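Side-chain contacts in glutaryl-CoA dehydrogenase (Mycobacterium smegmatis, PDB 3SF6), which is a four-subunit flavoprotein of the acyl-CoA dehydrogenase family that binds dihydroflavine-adenine dinucleotide between its subunits: residues S117-A122 with V190-A195; I123-S128 with P254-N259; L277-A282 with E365-R370; Q301-D306 with A350-T355. One frame throughout, in Å; residues are numbered along the deposited sequence. Where two conformers were deposited one is given.

Contact 1: residues S117-A122 with V190-A195; sequences SLAMYA and VAVVWA
Ala122, whose methyl meets Val192, has its backbone N bonded to the carbonyl O of Leu118 at 3.0 Å. This is an ordinary bond of helix 106-126; no hydrogen bond crosses the contact, which is made mainly of methyl groups. The helix widens into a pi-type turn at 117-120, then passes over strand 190-197 nearly at right angles, the two short axes making 85°. Val192 carries most of the meeting. With chi1 at 173°, its two methyls spread over two alanines one turn apart. CG1 takes the position opposite the backbone N and lies 3.9 Å from Ala122 CB. CG2, lying beside its own backbone N, comes instead to the carbonyl side of Ala119, 3.9 Å from Ala119 O and 4.4 Å from Ala119 CB. Alanine suits both helical places because its short methyl lets the strand come close: the CA atoms of Ala119 and Val192 are 6.0 Å apart. A beta-branched valine in turn suits the strand, whose backbone at this residue is bonded to Cys147 and Gly149. Further along, the Trp194 indole leans obliquely on the same Ala122, its CZ2 4.3 Å from Ala122 CB, while meeting the ring of Phe148 and resting on Pro254. Such a helix laid across a strand joins the helical N-terminal domain to the middle beta domain of the acyl-CoA dehydrogenase fold.

Contact 2: residues I123-S128 with P254-N259; sequences IHAFGS and PLRCLN
Phe126 and Arg256 meet with their flat groups steeply inclined, the phenyl and guanidinium planes 68° apart. The ring therefore presents its far corner to the guanidinium: CZ of Phe126 stands 3.7 Å above one face of the Arg256 group, toward its rim, and Phe126 CE1 lies 3.7 Å from Arg256 NH1. A bend at chi3 (51°) in an otherwise extended chain turns the guanidinium back over the end of helix 106-126. There NH2 of Arg256 comes 3.9 Å from Ala125 CB, and the same nitrogen is hydrogen-bonded to the hydroxyl of Tyr121. A water donates to Ala125 O at 2.6 Å and accepts only a weak bond from Arg256 NH1. Arginine suits this partly solvated place because its broad plane can cover a ring corner while its N-H groups face polar partners. Phe126 is held from further directions: the Ala125 methyl lies over the centre of one face, and Cys257 SG sits at the edge in the ring plane, 4.0 Å from Phe126 CE2. Small and polarisable, the cysteine fits between the two helices. At this seam between the N-terminal and C-terminal helical domains, sulfur and ring edge thus make a Cys sulfur-aromatic contact.

Contact 3: residues L277-A282 with E365-R370; sequences LETALA and EYPVMR
At a chi1 of -65°, Thr279 turns its methyl CG2 away from its own backbone N and out toward Tyr366 and Val368, while OG1 stays on the side of Pro367. This single threonine joins the long helix 252-286 to the loop that leads into helix 368-380, both in the C-terminal helical domain of the acyl-CoA dehydrogenase fold. Threonine suits the place because its two branches do different work. The hydroxyl bonds back to the carbonyl O of Asp275, one turn earlier, which satisfies its polarity within its own helix and leaves its outer side to pack on the proline ring, with OG1 3.7 Å from Pro367 CG. The methyl meets the tyrosine ring obliquely, CG2 lying 3.7 Å from Tyr366 CD1. Tyr366 also rests on Leu357 of helix 332-357, so three helical elements converge around the loop. Proline, rigid and without a backbone N-H, gives a compact apolar surface where the chain turns, and the buried Val368 completes the contact. Valine and threonine lie alongside each other, pointing opposite ways; Val368 CG2, set beside its own backbone N, comes 4.0 Å from Thr279 CG2 and 4.2 Å from Thr279 CB.

Contact 4: residues Q301-D306 with A350-T355; sequences QQKLAD and ARTART. With FDA (dihydroflavine-adenine dinucleotide), chain B.
A threonine hydroxyl held by two bonds marks this contact: OG1 of Thr355 takes one from the ammonium of Lys303 on the other helix, with NZ at 2.8 Å, and gives its own proton to the carbonyl O of Thr352 one turn earlier, at 2.7 Å. The latter bond lies in the carbonyl plane on a lone pair, with a C=O...donor angle of 137°. A chi1 of 72° sets OG1 of Thr355 between its backbone N and carbonyl carbon, where it can reach that carbonyl. With its proton so used, the oxygen is turned into an acceptor for the lysine. Lys303 can span the gap because its chain is fully extended beyond CG. On the way it passes obliquely over Thr352, whose methyl CG2 lies 3.7 Å from both CB and CG of Lys303; the hydroxyl of Thr352 is bonded to Glu348 O instead. Threonine thus offers apolar cover at one position and a polar anchor at the next turn. Lys303 NZ also forms a salt bridge with Glu386 of a neighbouring subunit, whose other carboxylate oxygen is bonded to dihydroflavine-adenine dinucleotide. Thr355 O itself accepts a bond from O3B of the dinucleotide at 2.7 Å, so the arrangement belongs to the part of the pocket that holds the adenosine ribose, built where acyl-CoA dehydrogenase subunits meet.

How the contacts relate
The four contacts form two pairs that lie far apart, one to each side of the middle of the chain. Contacts 1 and 2, with centres 7 Å apart, share helix 106-126 and interlock along the sequence, binding the N-terminal helical, middle beta and C-terminal helical parts together. Contacts 3 and 4, with centres 10 Å apart, lie wholly within the C-terminal domain; the segments of contact 4 come between those of contact 3, and Leu281 packs on Leu304 where the two meet. Helix 252-286 spans the distance, serving contact 2 near its start and contact 3 farther along, about 36 Å away between centres. One long helix thus connects the junction of the three domains with the helical region where neighbouring subunits meet.

Contact 1: residues S117-A122 with V190-A195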
# COMPACT_ATOMS: atom_id res chain seq x y z
N SER A 117 -15.17 -30.52 4.38
CA SER A 117 -16.05 -29.36 4.45
C SER A 117 -16.90 -29.10 3.21
O SER A 117 -17.81 -28.27 3.27
CB SER A 117 -15.26 -28.08 4.82
OG SER A 117 -14.28 -27.75 3.86
N LEU A 118 -16.61 -29.78 2.09
CA LEU A 118 -17.38 -29.67 0.87
C LEU A 118 -18.15 -30.95 0.58
O LEU A 118 -19.38 -30.95 0.69
CB LEU A 118 -16.53 -29.26 -0.35
CG LEU A 118 -15.96 -27.84 -0.27
CD1 LEU A 118 -15.06 -27.53 -1.52
CD2 LEU A 118 -17.04 -26.78 -0.06
N ALA A 119 -17.45 -32.02 0.21
CA ALA A 119 -18.12 -33.26 -0.24
C ALA A 119 -18.83 -33.98 0.91
O ALA A 119 -20.07 -34.15 0.87
CB ALA A 119 -17.15 -34.20 -0.97
N MET A 120 -18.12 -34.29 2.00
CA MET A 120 -18.79 -34.92 3.15
C MET A 120 -19.87 -34.01 3.76
O MET A 120 -20.98 -34.46 4.10
CB MET A 120 -17.79 -35.36 4.21
CG MET A 120 -16.94 -36.54 3.81
SD MET A 120 -15.55 -36.84 4.96
CE MET A 120 -16.45 -37.66 6.28
N TYR A 121 -19.54 -32.74 3.94
CA TYR A 121 -20.49 -31.79 4.51
C TYR A 121 -21.80 -31.77 3.71
O TYR A 121 -22.89 -31.78 4.28
CB TYR A 121 -19.91 -30.40 4.58
CG TYR A 121 -20.88 -29.40 5.19
CD1 TYR A 121 -20.93 -29.19 6.57
CD2 TYR A 121 -21.73 -28.68 4.40
CE1 TYR A 121 -21.84 -28.27 7.13
CE2 TYR A 121 -22.64 -27.77 4.94
CZ TYR A 121 -22.69 -27.58 6.29
OH TYR A 121 -23.59 -26.66 6.75
N ALA A 122 -21.68 -31.72 2.37
CA ALA A 122 -22.88 -31.68 1.54
C ALA A 122 -23.79 -32.89 1.81
O ALA A 122 -25.01 -32.76 1.92
CB ALA A 122 -22.51 -31.61 0.03
N VAL A 190 -16.50 -40.41 -5.74
CA VAL A 190 -17.79 -39.76 -5.72
C VAL A 190 -17.65 -38.26 -5.94
O VAL A 190 -16.71 -37.63 -5.43
CB VAL A 190 -18.56 -40.09 -4.42
CG1 VAL A 190 -17.91 -39.48 -3.19
CG2 VAL A 190 -20.03 -39.68 -4.52
N ALA A 191 -18.57 -37.71 -6.72
CA ALA A 191 -18.59 -36.28 -7.01
C ALA A 191 -19.92 -35.69 -6.56
O ALA A 191 -20.96 -36.23 -6.93
CB ALA A 191 -18.34 -36.01 -8.55
N VAL A 192 -19.90 -34.64 -5.74
CA VAL A 192 -21.13 -33.93 -5.40
C VAL A 192 -21.27 -32.85 -6.45
O VAL A 192 -20.47 -31.92 -6.49
CB VAL A 192 -21.12 -33.36 -3.98
CG1 VAL A 192 -22.35 -32.49 -3.75
CG2 VAL A 192 -21.04 -34.51 -2.91
N VAL A 193 -22.23 -33.01 -7.36
CA VAL A 193 -22.32 -32.17 -8.55
C VAL A 193 -23.59 -31.31 -8.46
O VAL A 193 -24.69 -31.84 -8.20
CB VAL A 193 -22.33 -33.02 -9.83
CG1 VAL A 193 -22.50 -32.14 -11.08
CG2 VAL A 193 -21.04 -33.83 -9.93
N TRP A 194 -23.43 -30.01 -8.69
CA TRP A 194 -24.51 -29.03 -8.65
C TRP A 194 -24.98 -28.73 -10.07
O TRP A 194 -24.18 -28.57 -10.97
CB TRP A 194 -24.06 -27.75 -7.92
CG TRP A 194 -23.60 -28.08 -6.54
CD1 TRP A 194 -22.32 -28.30 -6.14
CD2 TRP A 194 -24.43 -28.38 -5.41
NE1 TRP A 194 -22.29 -28.65 -4.82
CE2 TRP A 194 -23.57 -28.72 -4.34
CE3 TRP A 194 -25.81 -28.37 -5.19
CZ2 TRP A 194 -24.03 -29.07 -3.08
CZ3 TRP A 194 -26.28 -28.70 -3.90
CH2 TRP A 194 -25.40 -29.03 -2.87
N ALA A 195 -26.30 -28.69 -10.26
CA ALA A 195 -26.88 -28.52 -11.60
C ALA A 195 -28.13 -27.67 -11.52
O ALA A 195 -28.83 -27.66 -10.50
CB ALA A 195 -27.23 -29.92 -12.25

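Contact 2: residues I123-S128 with P254-N259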
# COMPACT_ATOMS: atom_id res chain seq x y z
N ILE A 123 -23.18 -34.07 1.85
CA ILE A 123 -23.90 -35.32 2.11
C ILE A 123 -24.48 -35.31 3.54
O ILE A 123 -25.64 -35.65 3.77
CB ILE A 123 -22.99 -36.53 1.85
CG1 ILE A 123 -22.65 -36.63 0.35
CG2 ILE A 123 -23.68 -37.83 2.30
CD1 ILE A 123 -21.51 -37.65 0.01
N HIS A 124 -23.66 -34.89 4.51
CA HIS A 124 -24.06 -34.81 5.92
C HIS A 124 -25.26 -33.87 6.09
O HIS A 124 -26.19 -34.17 6.88
CB HIS A 124 -22.86 -34.36 6.74
CG HIS A 124 -22.95 -34.64 8.21
ND1 HIS A 124 -23.76 -33.89 9.05
CD2 HIS A 124 -22.26 -35.49 9.01
CE1 HIS A 124 -23.61 -34.33 10.30
NE2 HIS A 124 -22.71 -35.30 10.30
N ALA A 125 -25.25 -32.74 5.38
CA ALA A 125 -26.23 -31.67 5.56
C ALA A 125 -27.50 -31.85 4.75
O ALA A 125 -28.61 -31.48 5.21
CB ALA A 125 -25.63 -30.32 5.22
N PHE A 126 -27.37 -32.42 3.55
CA PHE A 126 -28.47 -32.47 2.59
C PHE A 126 -28.82 -33.84 2.08
O PHE A 126 -29.75 -33.99 1.29
CB PHE A 126 -28.14 -31.56 1.39
CG PHE A 126 -27.75 -30.18 1.77
CD1 PHE A 126 -28.65 -29.33 2.38
CD2 PHE A 126 -26.47 -29.71 1.51
CE1 PHE A 126 -28.30 -28.05 2.76
CE2 PHE A 126 -26.12 -28.42 1.89
CZ PHE A 126 -27.02 -27.61 2.50
N GLY A 127 -28.05 -34.84 2.49
CA GLY A 127 -28.20 -36.18 1.96
C GLY A 127 -29.32 -36.93 2.66
O GLY A 127 -29.76 -36.58 3.77
N SER A 128 -29.80 -37.96 1.98
CA SER A 128 -30.66 -38.97 2.60
C SER A 128 -29.85 -39.81 3.60
O SER A 128 -28.61 -39.87 3.54
CB SER A 128 -31.22 -39.88 1.51
OG SER A 128 -30.17 -40.60 0.86
N PRO A 254 -25.27 -25.22 -1.94
CA PRO A 254 -23.83 -25.23 -2.14
C PRO A 254 -23.11 -24.10 -1.41
O PRO A 254 -21.98 -24.27 -0.95
CB PRO A 254 -23.67 -25.09 -3.67
CG PRO A 254 -25.00 -24.59 -4.16
CD PRO A 254 -25.98 -25.24 -3.24
N LEU A 255 -23.77 -22.95 -1.29
CA LEU A 255 -23.20 -21.83 -0.55
C LEU A 255 -22.98 -22.14 0.91
O LEU A 255 -22.00 -21.66 1.49
CB LEU A 255 -24.02 -20.53 -0.70
CG LEU A 255 -24.12 -19.97 -2.13
CD1 LEU A 255 -24.92 -18.67 -2.21
CD2 LEU A 255 -22.77 -19.78 -2.73
N ARG A 256 -23.87 -22.91 1.54
CA ARG A 256 -23.60 -23.31 2.94
C ARG A 256 -22.33 -24.15 3.04
O ARG A 256 -21.58 -24.02 4.00
CB ARG A 256 -24.77 -24.11 3.54
CG ARG A 256 -25.96 -23.31 4.07
CD ARG A 256 -27.02 -24.29 4.73
NE ARG A 256 -26.41 -25.22 5.70
CZ ARG A 256 -27.04 -26.21 6.34
NH1 ARG A 256 -28.33 -26.47 6.11
NH2 ARG A 256 -26.38 -26.99 7.20
N CYS A 257 -22.11 -25.02 2.05
CA CYS A 257 -20.90 -25.84 2.02
C CYS A 257 -19.68 -24.91 1.90
O CYS A 257 -18.68 -25.07 2.61
CB CYS A 257 -20.90 -26.80 0.84
SG CYS A 257 -22.34 -27.92 0.82
N LEU A 258 -19.74 -23.96 0.98
CA LEU A 258 -18.61 -23.03 0.81
C LEU A 258 -18.30 -22.30 2.11
O LEU A 258 -17.14 -22.09 2.42
CB LEU A 258 -18.85 -22.01 -0.27
CG LEU A 258 -19.10 -22.54 -1.68
CD1 LEU A 258 -19.33 -21.42 -2.72
CD2 LEU A 258 -17.97 -23.39 -2.14
N ASN A 259 -19.32 -21.90 2.84
CA ASN A 259 -19.07 -21.19 4.09
C ASN A 259 -18.40 -22.06 5.12
O ASN A 259 -17.57 -21.60 5.90
CB ASN A 259 -20.33 -20.48 4.53
CG ASN A 259 -20.58 -19.17 3.66
OD1 ASN A 259 -19.69 -18.30 3.58
ND2 ASN A 259 -21.75 -19.05 3.06
O HOH W 1 -28.93 -29.67 7.08

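Contact 3: residues L277-A282 with E365-R370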
# COMPACT_ATOMS: atom_id res chain seq x y z
N LEU A 277 6.91 -16.63 7.67
CA LEU A 277 7.41 -15.68 8.68
C LEU A 277 8.52 -16.32 9.51
O LEU A 277 9.58 -15.70 9.71
CB LEU A 277 6.27 -15.18 9.55
CG LEU A 277 6.61 -14.32 10.73
CD1 LEU A 277 7.47 -13.11 10.32
CD2 LEU A 277 5.31 -13.85 11.41
N GLU A 278 8.30 -17.56 9.98
CA GLU A 278 9.30 -18.27 10.76
C GLU A 278 10.60 -18.46 9.96
O GLU A 278 11.70 -18.33 10.51
CB GLU A 278 8.78 -19.64 11.18
CG GLU A 278 7.72 -19.55 12.25
CD GLU A 278 7.14 -20.92 12.67
OE1 GLU A 278 7.48 -21.98 12.06
OE2 GLU A 278 6.35 -20.89 13.65
N THR A 279 10.45 -18.73 8.68
CA THR A 279 11.58 -18.90 7.78
C THR A 279 12.38 -17.58 7.70
O THR A 279 13.62 -17.58 7.84
CB THR A 279 11.11 -19.38 6.39
OG1 THR A 279 10.55 -20.71 6.49
CG2 THR A 279 12.32 -19.41 5.43
N ALA A 280 11.68 -16.48 7.48
CA ALA A 280 12.31 -15.16 7.38
C ALA A 280 12.96 -14.74 8.69
O ALA A 280 14.06 -14.16 8.67
CB ALA A 280 11.30 -14.08 6.93
N LEU A 281 12.32 -15.03 9.82
CA LEU A 281 12.87 -14.70 11.14
C LEU A 281 14.17 -15.44 11.41
O LEU A 281 15.19 -14.85 11.82
CB LEU A 281 11.88 -14.94 12.27
CG LEU A 281 10.74 -13.93 12.38
CD1 LEU A 281 9.58 -14.50 13.22
CD2 LEU A 281 11.27 -12.62 12.96
N ALA A 282 14.17 -16.74 11.13
CA ALA A 282 15.37 -17.56 11.33
C ALA A 282 16.51 -17.10 10.43
O ALA A 282 17.66 -16.97 10.88
CB ALA A 282 15.04 -19.05 11.10
N GLU A 365 14.84 -25.05 -1.71
CA GLU A 365 15.63 -25.13 -0.44
C GLU A 365 14.77 -24.54 0.72
O GLU A 365 14.88 -25.00 1.85
CB GLU A 365 16.94 -24.35 -0.53
CG GLU A 365 17.79 -24.40 0.76
CD GLU A 365 19.12 -23.64 0.69
OE1 GLU A 365 19.37 -22.88 -0.29
OE2 GLU A 365 19.91 -23.77 1.65
N TYR A 366 13.96 -23.53 0.42
CA TYR A 366 13.07 -22.89 1.39
C TYR A 366 11.65 -23.00 0.87
O TYR A 366 11.46 -23.11 -0.35
CB TYR A 366 13.45 -21.40 1.55
CG TYR A 366 14.79 -21.22 2.23
CD1 TYR A 366 14.90 -21.33 3.59
CD2 TYR A 366 15.96 -21.05 1.50
CE1 TYR A 366 16.14 -21.21 4.25
CE2 TYR A 366 17.21 -20.93 2.16
CZ TYR A 366 17.27 -20.98 3.53
OH TYR A 366 18.49 -20.91 4.22
N PRO A 367 10.64 -22.96 1.79
CA PRO A 367 9.25 -23.21 1.39
C PRO A 367 8.49 -22.01 0.84
O PRO A 367 7.32 -22.13 0.48
CB PRO A 367 8.64 -23.70 2.72
CG PRO A 367 9.35 -22.90 3.74
CD PRO A 367 10.77 -22.90 3.27
N VAL A 368 9.13 -20.83 0.84
CA VAL A 368 8.43 -19.57 0.63
C VAL A 368 7.79 -19.41 -0.76
O VAL A 368 6.64 -18.98 -0.86
CB VAL A 368 9.36 -18.38 1.01
CG1 VAL A 368 8.67 -17.04 0.75
CG2 VAL A 368 9.77 -18.53 2.53
N MET A 369 8.53 -19.74 -1.83
CA MET A 369 7.97 -19.61 -3.15
C MET A 369 6.81 -20.59 -3.34
O MET A 369 5.82 -20.23 -4.01
CB MET A 369 9.02 -19.78 -4.26
CG MET A 369 9.87 -18.56 -4.42
SD MET A 369 8.98 -17.13 -5.01
CE MET A 369 8.24 -17.70 -6.61
N ARG A 370 6.92 -21.80 -2.80
CA ARG A 370 5.81 -22.78 -2.89
C ARG A 370 4.56 -22.21 -2.21
O ARG A 370 3.46 -22.23 -2.77
CB ARG A 370 6.23 -24.10 -2.26
CG ARG A 370 5.11 -25.13 -2.22
CD ARG A 370 5.61 -26.53 -1.92
NE ARG A 370 6.52 -26.55 -0.78
CZ ARG A 370 6.12 -26.50 0.49
NH1 ARG A 370 7.03 -26.50 1.47
NH2 ARG A 370 4.82 -26.47 0.83

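Contact 4: residues Q301-D306 with A350-T355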
# COMPACT_ATOMS: atom_id res chain seq x y z
N GLN A 301 13.96 -5.16 9.90
CA GLN A 301 13.06 -5.11 11.06
C GLN A 301 11.66 -4.61 10.69
O GLN A 301 10.65 -5.05 11.27
CB GLN A 301 13.70 -4.27 12.17
CG GLN A 301 14.91 -4.99 12.77
CD GLN A 301 15.37 -4.45 14.09
OE1 GLN A 301 14.78 -3.51 14.65
NE2 GLN A 301 16.43 -5.07 14.64
N GLN A 302 11.58 -3.65 9.78
CA GLN A 302 10.29 -3.16 9.30
C GLN A 302 9.45 -4.31 8.72
O GLN A 302 8.27 -4.48 9.06
CB GLN A 302 10.49 -2.09 8.26
CG GLN A 302 9.17 -1.56 7.68
CD GLN A 302 9.43 -0.48 6.66
OE1 GLN A 302 10.13 -0.70 5.68
NE2 GLN A 302 8.90 0.68 6.89
N LYS A 303 10.08 -5.09 7.85
CA LYS A 303 9.41 -6.25 7.28
C LYS A 303 8.98 -7.24 8.34
O LYS A 303 7.85 -7.73 8.31
CB LYS A 303 10.26 -6.96 6.24
CG LYS A 303 10.59 -6.11 5.03
CD LYS A 303 11.57 -6.80 4.08
CE LYS A 303 11.85 -5.92 2.87
NZ LYS A 303 12.77 -6.66 1.93
N LEU A 304 9.88 -7.58 9.25
CA LEU A 304 9.58 -8.60 10.27
C LEU A 304 8.43 -8.09 11.20
O LEU A 304 7.52 -8.86 11.52
CB LEU A 304 10.85 -8.92 11.06
CG LEU A 304 11.97 -9.53 10.27
CD1 LEU A 304 13.24 -9.60 11.16
CD2 LEU A 304 11.56 -10.95 9.70
N ALA A 305 8.47 -6.81 11.56
CA ALA A 305 7.39 -6.23 12.38
C ALA A 305 6.06 -6.25 11.65
O ALA A 305 5.01 -6.64 12.21
CB ALA A 305 7.75 -4.80 12.85
N ASP A 306 6.06 -5.79 10.39
CA ASP A 306 4.83 -5.74 9.60
C ASP A 306 4.22 -7.13 9.39
O ASP A 306 2.99 -7.30 9.53
CB ASP A 306 5.08 -5.06 8.26
CG ASP A 306 5.37 -3.56 8.35
OD1 ASP A 306 5.14 -2.92 9.41
OD2 ASP A 306 5.74 -3.00 7.28
N ALA A 350 4.12 -14.03 2.51
CA ALA A 350 4.99 -14.91 1.74
C ALA A 350 5.90 -14.16 0.79
O ALA A 350 7.11 -14.45 0.71
CB ALA A 350 4.13 -15.95 0.95
N ARG A 351 5.33 -13.20 0.07
CA ARG A 351 6.09 -12.37 -0.87
C ARG A 351 7.18 -11.58 -0.17
O ARG A 351 8.34 -11.54 -0.62
CB ARG A 351 5.14 -11.45 -1.59
CG ARG A 351 4.24 -12.20 -2.55
CD ARG A 351 3.00 -11.43 -2.99
NE ARG A 351 2.27 -12.15 -4.06
CZ ARG A 351 1.10 -11.78 -4.56
NH1 ARG A 351 0.52 -10.69 -4.13
NH2 ARG A 351 0.52 -12.50 -5.50
N THR A 352 6.85 -10.98 0.98
CA THR A 352 7.82 -10.16 1.72
C THR A 352 8.93 -11.05 2.28
O THR A 352 10.11 -10.70 2.25
CB THR A 352 7.13 -9.36 2.81
OG1 THR A 352 6.22 -8.44 2.16
CG2 THR A 352 8.15 -8.56 3.60
N ALA A 353 8.54 -12.20 2.79
CA ALA A 353 9.51 -13.14 3.35
C ALA A 353 10.52 -13.56 2.28
O ALA A 353 11.72 -13.66 2.53
CB ALA A 353 8.75 -14.39 3.87
N ARG A 354 10.05 -13.81 1.07
CA ARG A 354 10.95 -14.24 -0.00
C ARG A 354 12.06 -13.17 -0.22
O ARG A 354 13.24 -13.49 -0.42
CB ARG A 354 10.17 -14.47 -1.28
CG ARG A 354 10.80 -15.44 -2.28
CD ARG A 354 12.09 -15.00 -2.90
NE ARG A 354 11.93 -13.73 -3.59
CZ ARG A 354 12.92 -12.91 -3.95
NH1 ARG A 354 12.60 -11.77 -4.57
NH2 ARG A 354 14.20 -13.17 -3.68
N THR A 355 11.70 -11.89 -0.12
CA THR A 355 12.69 -10.83 -0.34
C THR A 355 13.81 -10.84 0.70
O THR A 355 14.95 -10.50 0.40
CB THR A 355 12.06 -9.43 -0.44
OG1 THR A 355 11.59 -9.00 0.85
CG2 THR A 355 10.91 -9.37 -1.45
PA FDA B . 21.95 -10.77 0.75
O1A FDA B . 22.90 -9.71 0.41
O2A FDA B . 22.30 -11.84 1.70
O5B FDA B . 20.67 -9.96 1.30
C5B FDA B . 19.60 -10.66 1.96
C4B FDA B . 18.47 -9.69 2.29
O4B FDA B . 19.01 -8.74 3.25
C3B FDA B . 17.99 -8.86 1.11
O3B FDA B . 16.59 -8.57 1.27
C2B FDA B . 18.83 -7.59 1.24
O2B FDA B . 18.23 -6.49 0.53
C1B FDA B . 18.91 -7.40 2.76
N9A FDA B . 20.09 -6.62 3.15
C8A FDA B . 21.40 -6.96 2.92
N7A FDA B . 22.20 -5.98 3.36
C5A FDA B . 21.39 -5.00 3.86
C6A FDA B . 21.61 -3.75 4.43
N6A FDA B . 22.86 -3.25 4.62
N1A FDA B . 20.53 -3.03 4.82
C2A FDA B . 19.29 -3.48 4.63
N3A FDA B . 19.03 -4.66 4.09
C4A FDA B . 20.07 -5.42 3.69
N1 FDA B . 25.34 -12.58 -9.25
C2 FDA B . 26.43 -12.56 -10.07
O2 FDA B . 27.53 -12.20 -9.61
N3 FDA B . 26.29 -12.91 -11.37
C4 FDA B . 25.14 -13.32 -11.91
O4 FDA B . 25.06 -13.70 -13.11
C4X FDA B . 24.00 -13.32 -11.08
N5 FDA B . 22.81 -13.78 -11.54
C5X FDA B . 21.81 -14.12 -10.65
C6 FDA B . 20.72 -14.89 -11.05
C7 FDA B . 19.69 -15.22 -10.19
C7M FDA B . 18.56 -16.14 -10.65
C8 FDA B . 19.75 -14.73 -8.89
C8M FDA B . 18.59 -15.09 -7.95
C9 FDA B . 20.81 -13.97 -8.46
C9A FDA B . 21.87 -13.66 -9.35
N10 FDA B . 23.00 -12.96 -8.92
C10 FDA B . 24.14 -12.96 -9.75
C1' FDA B . 23.24 -12.77 -7.48
C2' FDA B . 22.53 -11.48 -7.03
O2' FDA B . 23.27 -10.31 -7.44
C3' FDA B . 22.41 -11.51 -5.51
O3' FDA B . 21.39 -12.45 -5.18
C4' FDA B . 22.03 -10.15 -4.92
O4' FDA B . 23.13 -9.23 -5.00
C5' FDA B . 21.56 -10.26 -3.46
O5' FDA B . 22.58 -10.91 -2.69
P FDA B . 22.15 -12.12 -1.75
O1P FDA B . 21.21 -12.98 -2.47
O2P FDA B . 23.38 -12.71 -1.19
O3P FDA B . 21.30 -11.43 -0.56